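Local coordinates for periplasmic protein-probably involved in high-affinity Fe2+ transport (Escherichia coli F11, PDB 5I0Y), which binds copper in the periplasm and probably takes part in high-affinity uptake of ferrous iron, at residues L45-H50 / L68-T73; I116-K121 / W138-V143. The protein carries 1 engineered substitution. All blocks are in the same frame, centred on the assembly; numbering follows the deposited sequence. Where two conformers were deposited one is given.

Contact 1 of 2, residues L45-H50 / L68-T73. Engineered in segment 45-50: Gln46 (natural residue Glu).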
# COMPACT_ATOMS: atom_id res chain seq x y z
N LEU B 45 13.99 -9.77 6.47
CA LEU B 45 14.45 -8.40 6.66
C LEU B 45 13.38 -7.45 6.16
O LEU B 45 12.78 -7.66 5.11
CB LEU B 45 15.77 -8.18 5.91
CG LEU B 45 16.41 -6.78 5.99
CD1 LEU B 45 16.91 -6.47 7.40
CD2 LEU B 45 17.55 -6.68 4.97
N GLN B 46 13.14 -6.39 6.92
CA GLN B 46 12.01 -5.52 6.65
C GLN B 46 12.39 -4.05 6.73
O GLN B 46 13.29 -3.66 7.49
CB GLN B 46 10.93 -5.74 7.71
CG GLN B 46 10.18 -7.04 7.64
CD GLN B 46 8.94 -7.05 8.52
OE1 GLN B 46 8.59 -6.05 9.17
NE2 GLN B 46 8.26 -8.15 8.51
N ALA B 47 11.65 -3.25 5.97
CA ALA B 47 11.65 -1.80 6.12
C ALA B 47 10.33 -1.38 6.73
O ALA B 47 9.26 -1.72 6.19
CB ALA B 47 11.84 -1.14 4.77
N ASP B 48 10.39 -0.72 7.87
CA ASP B 48 9.23 -0.17 8.54
C ASP B 48 9.21 1.31 8.28
O ASP B 48 10.11 2.04 8.70
CB ASP B 48 9.29 -0.40 10.05
CG ASP B 48 8.80 -1.77 10.43
OD1 ASP B 48 8.22 -2.45 9.55
OD2 ASP B 48 8.98 -2.14 11.61
N ILE B 49 8.19 1.75 7.57
CA ILE B 49 8.12 3.14 7.10
C ILE B 49 6.72 3.72 7.28
O ILE B 49 5.75 3.23 6.72
CB ILE B 49 8.57 3.26 5.62
CG1 ILE B 49 10.01 2.74 5.45
CG2 ILE B 49 8.46 4.71 5.16
CD1 ILE B 49 10.41 2.49 4.01
N HIS B 50 6.65 4.79 8.07
CA HIS B 50 5.37 5.46 8.38
C HIS B 50 5.53 6.95 8.39
O HIS B 50 6.61 7.45 8.67
CB HIS B 50 4.85 4.98 9.72
CG HIS B 50 4.64 3.51 9.75
ND1 HIS B 50 5.65 2.63 9.96
CD2 HIS B 50 3.49 2.75 9.56
CE1 HIS B 50 5.15 1.38 9.90
NE2 HIS B 50 3.85 1.45 9.63
N LEU B 68 5.84 2.16 -2.21
CA LEU B 68 7.28 2.46 -2.32
C LEU B 68 7.99 1.36 -3.10
O LEU B 68 7.52 0.22 -3.19
CB LEU B 68 7.91 2.59 -0.93
CG LEU B 68 7.38 3.77 -0.11
CD1 LEU B 68 8.01 3.77 1.28
CD2 LEU B 68 7.61 5.11 -0.78
N THR B 69 9.16 1.69 -3.66
CA THR B 69 10.04 0.72 -4.29
C THR B 69 11.34 0.78 -3.50
O THR B 69 11.96 1.83 -3.37
CB THR B 69 10.27 1.09 -5.75
OG1 THR B 69 8.99 1.12 -6.39
CG2 THR B 69 11.17 0.05 -6.44
N ILE B 70 11.75 -0.37 -2.98
CA ILE B 70 12.87 -0.41 -2.05
C ILE B 70 13.76 -1.58 -2.36
O ILE B 70 13.30 -2.73 -2.44
CB ILE B 70 12.41 -0.50 -0.58
CG1 ILE B 70 11.39 0.59 -0.28
CG2 ILE B 70 13.62 -0.40 0.36
CD1 ILE B 70 10.79 0.49 1.11
N SER B 71 15.05 -1.27 -2.54
CA SER B 71 16.08 -2.29 -2.63
C SER B 71 17.06 -2.09 -1.47
O SER B 71 17.01 -1.07 -0.79
CB SER B 71 16.80 -2.29 -3.97
OG SER B 71 17.52 -1.10 -4.17
N TYR B 72 17.90 -3.09 -1.23
CA TYR B 72 18.85 -3.00 -0.13
C TYR B 72 20.25 -3.40 -0.57
O TYR B 72 20.43 -4.16 -1.51
CB TYR B 72 18.39 -3.87 1.07
CG TYR B 72 18.47 -5.36 0.80
CD1 TYR B 72 19.67 -6.05 0.98
CD2 TYR B 72 17.37 -6.06 0.32
CE1 TYR B 72 19.77 -7.40 0.72
CE2 TYR B 72 17.46 -7.43 0.05
CZ TYR B 72 18.67 -8.08 0.24
OH TYR B 72 18.83 -9.42 -0.01
N THR B 73 21.24 -2.90 0.17
CA THR B 73 22.62 -3.34 0.03
C THR B 73 23.09 -3.67 1.44
O THR B 73 23.12 -2.80 2.30
CB THR B 73 23.52 -2.25 -0.57
OG1 THR B 73 23.00 -1.87 -1.85
CG2 THR B 73 24.96 -2.78 -0.75
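Ile49 and Ile70 meet tip to tip, CD1 against CD1 at 3.5 Å. Ile49 CB is directed toward 68-73 but has no partner there within contact distance. At CB the chain forks: CG1 stands anti to the carbonyl carbon (chi1 -59°) and carries the reach forward, while the short branch CG2 lies 4.0 Å from CD1 of Leu68. Chi2 of 166° keeps the long branch extended, and CD1 at its end rests against two methyls that lie side by side, that of Ile70 and that of Leu68, with Ile49 CD1 to Leu68 CD1 at 3.9 Å. A beta-branched residue suits this place because both arms reach Leu68 CD1 and the longer one goes on to Ile70 CD1. The strands belong to the two layers of a beta sandwich: their axes pass 9.4 Å apart at 131°, too far for backbone pairing, so apolar side chains alternate inward to fill the gap. Ala47 has only CB to offer, and its small size lets the long arm of Ile70 approach, Ala47 CB to Ile70 CD1 4.1 Å. Further along, Leu45 lays CD2 over one face of the Tyr72 ring, 4.5 Å from CG. An aromatic residue spans the distance here and still carries a polar end, its OH being hydrogen-bonded to Gln83. Phe87 of strand 82-92 touches Leu45, Ala47 and Ile70, and Tyr98 packs against Ile70.

Contact 2 of 2, residues I116-K121 / W138-V143; sequences IEPPSK and WKPFDV
Ile116 and Phe141 form an antiparallel hydrogen-bonded pair, each giving its N-H to the other's carbonyl. The bond from Ile116 N to Phe141 O measures 2.8 Å and is nearly straight at 164°; the return bond, Phe141 N to Ile116 O, is 3.0 Å. Ile116 O also receives a CA-H...O contact from Pro140 CA. A proline has no N-H to give, yet its CA still closes on this carbonyl just before regular pairing begins.

Side by side with Phe141, the Ile116 side chain brings CB over one face of the aromatic ring, toward its rim. Its branches then part: CD1 reaches Val143 CG1 at 3.8 Å, whereas CG2 turns to Trp138 CH2. Beyond the strand end, Pro118 and Trp138 replace backbone pairing with a CH-pi contact. Pro118 CB stands 3.7 Å from the centroid of the indole six-membered ring, only 14° off its normal; proline suits such a seat because its rigid ring presents C-H groups to the pi face. The opposite indole face takes Phe141 CE2, toward the rim, so Trp138 is sandwiched. Pro140 meanwhile packs on Glu117 CG.

Further out, Asp142 OD1 is hydrogen-bonded to His115 ND1, and Met17 touches both Trp138 and Phe141. The contact thus joins the end of strand 108-117 to the start of 141-149, the outermost strand of the chain's own sheet, with strand 69-76 on the other flank of 108-117 and strands 6-14 and 17-24 packing against the side chains of Phe141, Val143 and Ile116.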
# COMPACT_ATOMS: atom_id res chain seq x y z
N ILE B 116 15.38 3.96 -1.61
CA ILE B 116 13.93 4.19 -1.62
C ILE B 116 13.49 5.12 -2.75
O ILE B 116 14.07 6.20 -2.94
CB ILE B 116 13.50 4.75 -0.25
CG1 ILE B 116 13.96 3.78 0.83
CG2 ILE B 116 11.98 4.89 -0.18
CD1 ILE B 116 13.72 4.25 2.23
N GLU B 117 12.46 4.71 -3.47
CA GLU B 117 11.87 5.53 -4.52
C GLU B 117 10.41 5.80 -4.17
O GLU B 117 9.76 4.93 -3.58
CB GLU B 117 11.98 4.82 -5.88
CG GLU B 117 13.39 4.87 -6.44
CD GLU B 117 13.60 3.86 -7.55
OE1 GLU B 117 13.37 2.66 -7.32
OE2 GLU B 117 14.01 4.27 -8.66
N PRO B 118 9.90 6.99 -4.51
CA PRO B 118 8.58 7.41 -4.06
C PRO B 118 7.42 6.69 -4.75
O PRO B 118 7.62 6.01 -5.76
CB PRO B 118 8.57 8.92 -4.37
CG PRO B 118 9.45 9.02 -5.58
CD PRO B 118 10.56 8.04 -5.31
N PRO B 119 6.21 6.85 -4.21
CA PRO B 119 5.04 6.11 -4.68
C PRO B 119 4.68 6.33 -6.15
O PRO B 119 4.03 5.47 -6.74
CB PRO B 119 3.93 6.60 -3.75
CG PRO B 119 4.66 6.92 -2.49
CD PRO B 119 5.91 7.58 -2.96
N SER B 120 5.12 7.44 -6.74
CA SER B 120 4.91 7.65 -8.17
C SER B 120 5.46 6.50 -9.01
O SER B 120 4.89 6.13 -10.03
CB SER B 120 5.53 8.98 -8.60
OG SER B 120 6.88 9.05 -8.19
N LYS B 121 6.58 5.91 -8.59
CA LYS B 121 7.20 4.90 -9.44
C LYS B 121 6.33 3.64 -9.60
O LYS B 121 6.24 3.05 -10.69
CB LYS B 121 8.61 4.57 -8.95
CG LYS B 121 9.31 3.50 -9.78
CD LYS B 121 10.68 3.17 -9.23
CE LYS B 121 11.30 2.04 -10.02
NZ LYS B 121 11.79 2.53 -11.33
N TRP B 138 9.22 13.72 -2.76
CA TRP B 138 10.66 13.76 -2.58
C TRP B 138 11.37 12.93 -3.62
O TRP B 138 10.76 12.06 -4.26
CB TRP B 138 11.01 13.27 -1.18
CG TRP B 138 10.11 12.14 -0.69
CD1 TRP B 138 8.97 12.23 0.10
CD2 TRP B 138 10.28 10.72 -0.97
NE1 TRP B 138 8.44 10.99 0.34
CE2 TRP B 138 9.18 10.04 -0.28
CE3 TRP B 138 11.21 9.96 -1.67
CZ2 TRP B 138 9.04 8.66 -0.32
CZ3 TRP B 138 11.06 8.56 -1.70
CH2 TRP B 138 10.00 7.94 -1.03
N LYS B 139 12.65 13.21 -3.82
CA LYS B 139 13.47 12.45 -4.76
C LYS B 139 13.96 11.16 -4.11
O LYS B 139 14.03 11.08 -2.88
CB LYS B 139 14.68 13.27 -5.22
CG LYS B 139 14.33 14.45 -6.12
CD LYS B 139 15.55 15.29 -6.48
CE LYS B 139 15.16 16.61 -7.11
NZ LYS B 139 14.83 17.66 -6.10
N PRO B 140 14.31 10.15 -4.93
CA PRO B 140 14.85 8.90 -4.38
C PRO B 140 16.01 9.17 -3.41
O PRO B 140 16.80 10.12 -3.60
CB PRO B 140 15.31 8.13 -5.62
CG PRO B 140 14.45 8.65 -6.73
CD PRO B 140 14.22 10.10 -6.40
N PHE B 141 16.12 8.37 -2.36
CA PHE B 141 17.14 8.58 -1.35
C PHE B 141 17.50 7.27 -0.69
O PHE B 141 16.73 6.27 -0.74
CB PHE B 141 16.69 9.61 -0.31
CG PHE B 141 15.56 9.14 0.59
CD1 PHE B 141 15.83 8.68 1.88
CD2 PHE B 141 14.23 9.17 0.15
CE1 PHE B 141 14.81 8.24 2.71
CE2 PHE B 141 13.20 8.72 0.99
CZ PHE B 141 13.49 8.27 2.27
N ASP B 142 18.65 7.28 -0.03
CA ASP B 142 19.12 6.18 0.79
C ASP B 142 18.97 6.46 2.27
O ASP B 142 19.05 7.61 2.72
CB ASP B 142 20.62 5.94 0.55
CG ASP B 142 20.93 5.23 -0.75
OD1 ASP B 142 20.01 4.83 -1.51
OD2 ASP B 142 22.13 5.03 -1.02
N VAL B 143 18.79 5.39 3.02
CA VAL B 143 18.91 5.44 4.46
C VAL B 143 19.74 4.25 4.92
O VAL B 143 19.60 3.14 4.39
CB VAL B 143 17.53 5.47 5.14
CG1 VAL B 143 16.63 4.35 4.62
CG2 VAL B 143 17.70 5.39 6.63

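How the contacts relate
Both segments of contact 1 precede those of contact 2 in the sequence, and the two centres lie about 11 Å apart. Contact 1 spans the two layers of the sandwich, its centre about 3 Å from the centre of the chain, whereas contact 2 pairs strands within one layer, one of them outermost in the chain's own sheet. They share that layer: strands 69-76, 108-117 and 141-149 follow one another across it. A probable hydrogen bond from Glu117 N to Thr69 O, 2.9 Å, continues the sheet from one contact into the other. Leu68 CD2 packs on Pro119 and Trp138, so Leu68 belongs to the surroundings of both contacts. A bound copper lies about 9 Å from the Leu45 side chain, and one lies about 13 Å from that of Pro119.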